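Local coordinates for protein saframycin Mx1 synthetase B (Legionella pneumophila subsp. pneumophila, PDB 3KXW) that belongs to the ANL superfamily of AMP-binding enzymes and is known as a fatty acid AMP ligase, at residues A[268-278]-A[302-313]. Sequence-based numbering, arbitrary orientation.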
# COMPACT_ATOMS: atom_id res chain seq x y z
N ASN A 268 -8.60 1.14 -3.80
CA ASN A 268 -9.78 1.23 -4.65
C ASN A 268 -9.49 0.97 -6.14
O ASN A 268 -10.25 0.27 -6.81
CB ASN A 268 -10.36 2.63 -4.47
CG ASN A 268 -11.69 2.80 -5.16
OD1 ASN A 268 -12.73 2.42 -4.61
ND2 ASN A 268 -11.67 3.39 -6.34
N PHE A 269 -8.40 1.53 -6.67
CA PHE A 269 -8.14 1.41 -8.12
C PHE A 269 -8.18 -0.03 -8.65
O PHE A 269 -8.51 -0.27 -9.82
CB PHE A 269 -6.79 2.04 -8.48
CG PHE A 269 -5.64 1.09 -8.36
CD1 PHE A 269 -5.29 0.28 -9.42
CD2 PHE A 269 -4.94 0.98 -7.16
CE1 PHE A 269 -4.26 -0.64 -9.31
CE2 PHE A 269 -3.90 0.06 -7.05
CZ PHE A 269 -3.57 -0.74 -8.13
N ALA A 270 -7.79 -1.00 -7.82
CA ALA A 270 -7.59 -2.35 -8.35
C ALA A 270 -8.91 -3.02 -8.74
O ALA A 270 -8.95 -3.90 -9.62
CB ALA A 270 -6.79 -3.22 -7.35
N TYR A 271 -10.00 -2.61 -8.09
CA TYR A 271 -11.32 -3.11 -8.46
C TYR A 271 -11.71 -2.59 -9.87
O TYR A 271 -12.21 -3.33 -10.71
CB TYR A 271 -12.36 -2.81 -7.36
CG TYR A 271 -12.04 -3.51 -6.03
CD1 TYR A 271 -12.24 -4.87 -5.88
CD2 TYR A 271 -11.53 -2.80 -4.96
CE1 TYR A 271 -11.93 -5.53 -4.69
CE2 TYR A 271 -11.21 -3.43 -3.76
CZ TYR A 271 -11.41 -4.80 -3.63
OH TYR A 271 -11.11 -5.43 -2.46
N ASP A 272 -11.42 -1.32 -10.13
CA ASP A 272 -11.66 -0.74 -11.44
C ASP A 272 -10.80 -1.42 -12.48
O ASP A 272 -11.21 -1.62 -13.61
CB ASP A 272 -11.34 0.74 -11.45
CG ASP A 272 -12.41 1.57 -10.78
OD1 ASP A 272 -13.60 1.37 -11.07
OD2 ASP A 272 -12.04 2.41 -9.95
N TYR A 273 -9.58 -1.75 -12.08
CA TYR A 273 -8.62 -2.36 -12.99
C TYR A 273 -9.12 -3.74 -13.44
O TYR A 273 -8.99 -4.10 -14.61
CB TYR A 273 -7.26 -2.44 -12.32
CG TYR A 273 -6.11 -2.79 -13.23
CD1 TYR A 273 -5.57 -1.87 -14.13
CD2 TYR A 273 -5.55 -4.04 -13.17
CE1 TYR A 273 -4.50 -2.23 -14.97
CE2 TYR A 273 -4.50 -4.39 -13.97
CZ TYR A 273 -3.97 -3.50 -14.86
OH TYR A 273 -2.91 -3.96 -15.63
N CYS A 274 -9.66 -4.51 -12.49
CA CYS A 274 -10.32 -5.78 -12.82
C CYS A 274 -11.48 -5.62 -13.79
O CYS A 274 -11.58 -6.35 -14.77
CB CYS A 274 -10.83 -6.47 -11.56
SG CYS A 274 -9.54 -7.19 -10.52
N VAL A 275 -12.35 -4.66 -13.50
CA VAL A 275 -13.49 -4.41 -14.38
C VAL A 275 -13.02 -4.06 -15.79
O VAL A 275 -13.56 -4.56 -16.78
CB VAL A 275 -14.38 -3.28 -13.82
CG1 VAL A 275 -15.38 -2.78 -14.89
CG2 VAL A 275 -15.11 -3.76 -12.58
N LYS A 276 -12.02 -3.19 -15.87
CA LYS A 276 -11.54 -2.71 -17.16
C LYS A 276 -10.83 -3.80 -17.98
O LYS A 276 -10.98 -3.85 -19.22
CB LYS A 276 -10.59 -1.53 -16.96
CG LYS A 276 -10.26 -0.85 -18.28
CD LYS A 276 -10.19 0.62 -18.11
CE LYS A 276 -10.37 1.33 -19.44
NZ LYS A 276 -11.75 1.83 -19.61
N ARG A 277 -10.08 -4.66 -17.30
CA ARG A 277 -9.15 -5.59 -17.97
C ARG A 277 -9.74 -6.98 -18.27
O ARG A 277 -9.22 -7.70 -19.11
CB ARG A 277 -7.88 -5.79 -17.14
CG ARG A 277 -6.86 -4.61 -17.17
CD ARG A 277 -6.10 -4.47 -18.49
NE ARG A 277 -5.30 -5.65 -18.83
CZ ARG A 277 -4.01 -5.80 -18.57
NH1 ARG A 277 -3.32 -4.84 -17.97
NH2 ARG A 277 -3.39 -6.92 -18.92
N ILE A 278 -10.80 -7.36 -17.57
CA ILE A 278 -11.29 -8.74 -17.66
C ILE A 278 -12.53 -8.84 -18.56
O ILE A 278 -13.60 -8.35 -18.22
CB ILE A 278 -11.57 -9.32 -16.26
CG1 ILE A 278 -10.27 -9.28 -15.43
CG2 ILE A 278 -12.13 -10.75 -16.35
CD1 ILE A 278 -10.42 -9.79 -14.02
N ARG A 302 -14.41 4.62 -3.61
CA ARG A 302 -15.48 5.12 -4.51
C ARG A 302 -16.67 4.17 -4.64
O ARG A 302 -16.51 3.01 -4.94
CB ARG A 302 -14.93 5.42 -5.91
CG ARG A 302 -13.74 6.38 -5.92
CD ARG A 302 -13.16 6.52 -7.31
NE ARG A 302 -14.02 7.25 -8.25
CZ ARG A 302 -14.80 6.69 -9.18
NH1 ARG A 302 -14.89 5.38 -9.29
NH2 ARG A 302 -15.51 7.46 -10.01
N GLU A 303 -17.88 4.69 -4.41
CA GLU A 303 -19.10 3.92 -4.65
C GLU A 303 -19.17 3.41 -6.09
O GLU A 303 -19.47 2.25 -6.31
CB GLU A 303 -20.35 4.76 -4.35
CG GLU A 303 -21.63 4.14 -4.93
CD GLU A 303 -22.03 2.85 -4.22
OE1 GLU A 303 -21.61 2.67 -3.07
OE2 GLU A 303 -22.76 2.03 -4.83
N GLU A 304 -18.87 4.26 -7.06
CA GLU A 304 -18.97 3.85 -8.46
C GLU A 304 -18.06 2.64 -8.77
O GLU A 304 -18.47 1.71 -9.45
CB GLU A 304 -18.71 5.02 -9.41
CG GLU A 304 -18.81 4.64 -10.90
CD GLU A 304 -18.61 5.84 -11.84
OE1 GLU A 304 -17.58 6.55 -11.73
OE2 GLU A 304 -19.47 6.06 -12.72
N THR A 305 -16.83 2.68 -8.26
CA THR A 305 -15.91 1.56 -8.37
C THR A 305 -16.50 0.27 -7.85
O THR A 305 -16.43 -0.76 -8.51
CB THR A 305 -14.61 1.82 -7.60
OG1 THR A 305 -13.96 2.96 -8.16
CG2 THR A 305 -13.68 0.60 -7.68
N MSE A 306 -17.06 0.31 -6.65
CA MSE A 306 -17.55 -0.93 -6.06
C MSE A 306 -18.80 -1.44 -6.75
O MSE A 306 -19.02 -2.65 -6.86
CB MSE A 306 -17.75 -0.79 -4.55
CG MSE A 306 -16.42 -0.60 -3.86
SE MSE A 306 -16.46 -0.41 -1.93
CE MSE A 306 -17.18 1.38 -1.87
N GLU A 307 -19.63 -0.52 -7.22
CA GLU A 307 -20.86 -0.91 -7.90
C GLU A 307 -20.50 -1.54 -9.23
O GLU A 307 -21.06 -2.57 -9.58
CB GLU A 307 -21.82 0.27 -8.04
CG GLU A 307 -23.06 0.03 -8.91
CD GLU A 307 -24.03 -1.02 -8.38
OE1 GLU A 307 -23.93 -1.46 -7.22
OE2 GLU A 307 -24.93 -1.43 -9.15
N HIS A 308 -19.55 -0.95 -9.96
CA HIS A 308 -19.05 -1.52 -11.22
C HIS A 308 -18.51 -2.91 -11.01
O HIS A 308 -18.77 -3.81 -11.80
CB HIS A 308 -17.91 -0.69 -11.82
CG HIS A 308 -18.35 0.56 -12.50
ND1 HIS A 308 -17.47 1.38 -13.17
CD2 HIS A 308 -19.57 1.14 -12.62
CE1 HIS A 308 -18.12 2.41 -13.67
NE2 HIS A 308 -19.40 2.30 -13.35
N PHE A 309 -17.73 -3.10 -9.94
CA PHE A 309 -17.13 -4.39 -9.67
C PHE A 309 -18.21 -5.42 -9.31
O PHE A 309 -18.16 -6.57 -9.74
CB PHE A 309 -16.12 -4.28 -8.53
CG PHE A 309 -15.32 -5.54 -8.33
CD1 PHE A 309 -14.16 -5.75 -9.05
CD2 PHE A 309 -15.76 -6.51 -7.45
CE1 PHE A 309 -13.40 -6.92 -8.89
CE2 PHE A 309 -15.02 -7.69 -7.28
CZ PHE A 309 -13.84 -7.88 -7.99
N TYR A 310 -19.18 -4.98 -8.52
CA TYR A 310 -20.24 -5.87 -8.10
C TYR A 310 -21.04 -6.36 -9.30
O TYR A 310 -21.27 -7.55 -9.44
CB TYR A 310 -21.17 -5.19 -7.09
CG TYR A 310 -22.46 -5.96 -6.92
CD1 TYR A 310 -22.46 -7.23 -6.36
CD2 TYR A 310 -23.66 -5.43 -7.33
CE1 TYR A 310 -23.64 -7.96 -6.20
CE2 TYR A 310 -24.84 -6.14 -7.18
CZ TYR A 310 -24.83 -7.39 -6.61
OH TYR A 310 -26.02 -8.08 -6.49
N GLN A 311 -21.41 -5.43 -10.18
CA GLN A 311 -22.16 -5.80 -11.39
C GLN A 311 -21.35 -6.73 -12.30
O GLN A 311 -21.89 -7.65 -12.92
CB GLN A 311 -22.63 -4.55 -12.16
CG GLN A 311 -23.68 -3.68 -11.44
CD GLN A 311 -24.95 -4.44 -11.15
OE1 GLN A 311 -25.28 -5.41 -11.84
NE2 GLN A 311 -25.66 -4.04 -10.11
N ALA A 312 -20.05 -6.49 -12.38
CA ALA A 312 -19.17 -7.31 -13.23
C ALA A 312 -18.96 -8.74 -12.72
O ALA A 312 -18.69 -9.65 -13.52
CB ALA A 312 -17.81 -6.60 -13.43
N PHE A 313 -19.08 -8.96 -11.41
CA PHE A 313 -18.74 -10.28 -10.86
C PHE A 313 -19.84 -11.02 -10.08
O PHE A 313 -19.63 -12.14 -9.64
CB PHE A 313 -17.40 -10.22 -10.11
CG PHE A 313 -16.26 -9.84 -11.01
CD1 PHE A 313 -15.71 -10.79 -11.85
CD2 PHE A 313 -15.81 -8.53 -11.08
CE1 PHE A 313 -14.69 -10.46 -12.71
CE2 PHE A 313 -14.78 -8.19 -11.97
CZ PHE A 313 -14.23 -9.15 -12.77
O HOH W 1 -14.95 0.34 -13.08
O HOH W 2 -15.49 3.38 -11.58
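Thr305 OG1 is gripped three times where helices 269-277 and 303-313 meet. Thr305 OG1 donates to Asp272 OD2 at 2.7 Å, on the syn side of the carboxylate. Thr305 OG1 also accepts from Asn268 ND2 at 3.0 Å and, in the guanidinium plane, from Arg302 NH1. The other end of the Asn268 amide works too: OD1 takes the N-H of Arg302, the N-cap residue, almost straight but from above the carbonyl plane. Asp272 OD1 accepts from two waters, one bonded to His308 ND1, the other to Arg302 NH1.

Further along, the contact turns apolar. The edge of Tyr271 meets one face of Phe309, whose chi1 of -172° swings CG away from the backbone N, a T-shaped pair with planes at 80°; Phe313 CD2 covers the opposite face, and Cys274 CB meets the rim. Val275 CG2 settles on the backbone, 3.6 Å from Phe309 CA.

Further bonds fix these groups: Arg302 NH2 bridges to Glu304 OE1 and NE to Glu499, and Tyr271 OH bonds Phe295 O. This is helix-helix packing within the AMP-binding enzyme region, the Asn268 side chain about 8 Å from the bound ligand. The segment axes approach to 8.8 Å at 40°; strand 293-296 touches Tyr271 and Met306, while helix 250-259 meets Cys274, Ile278 and Phe313.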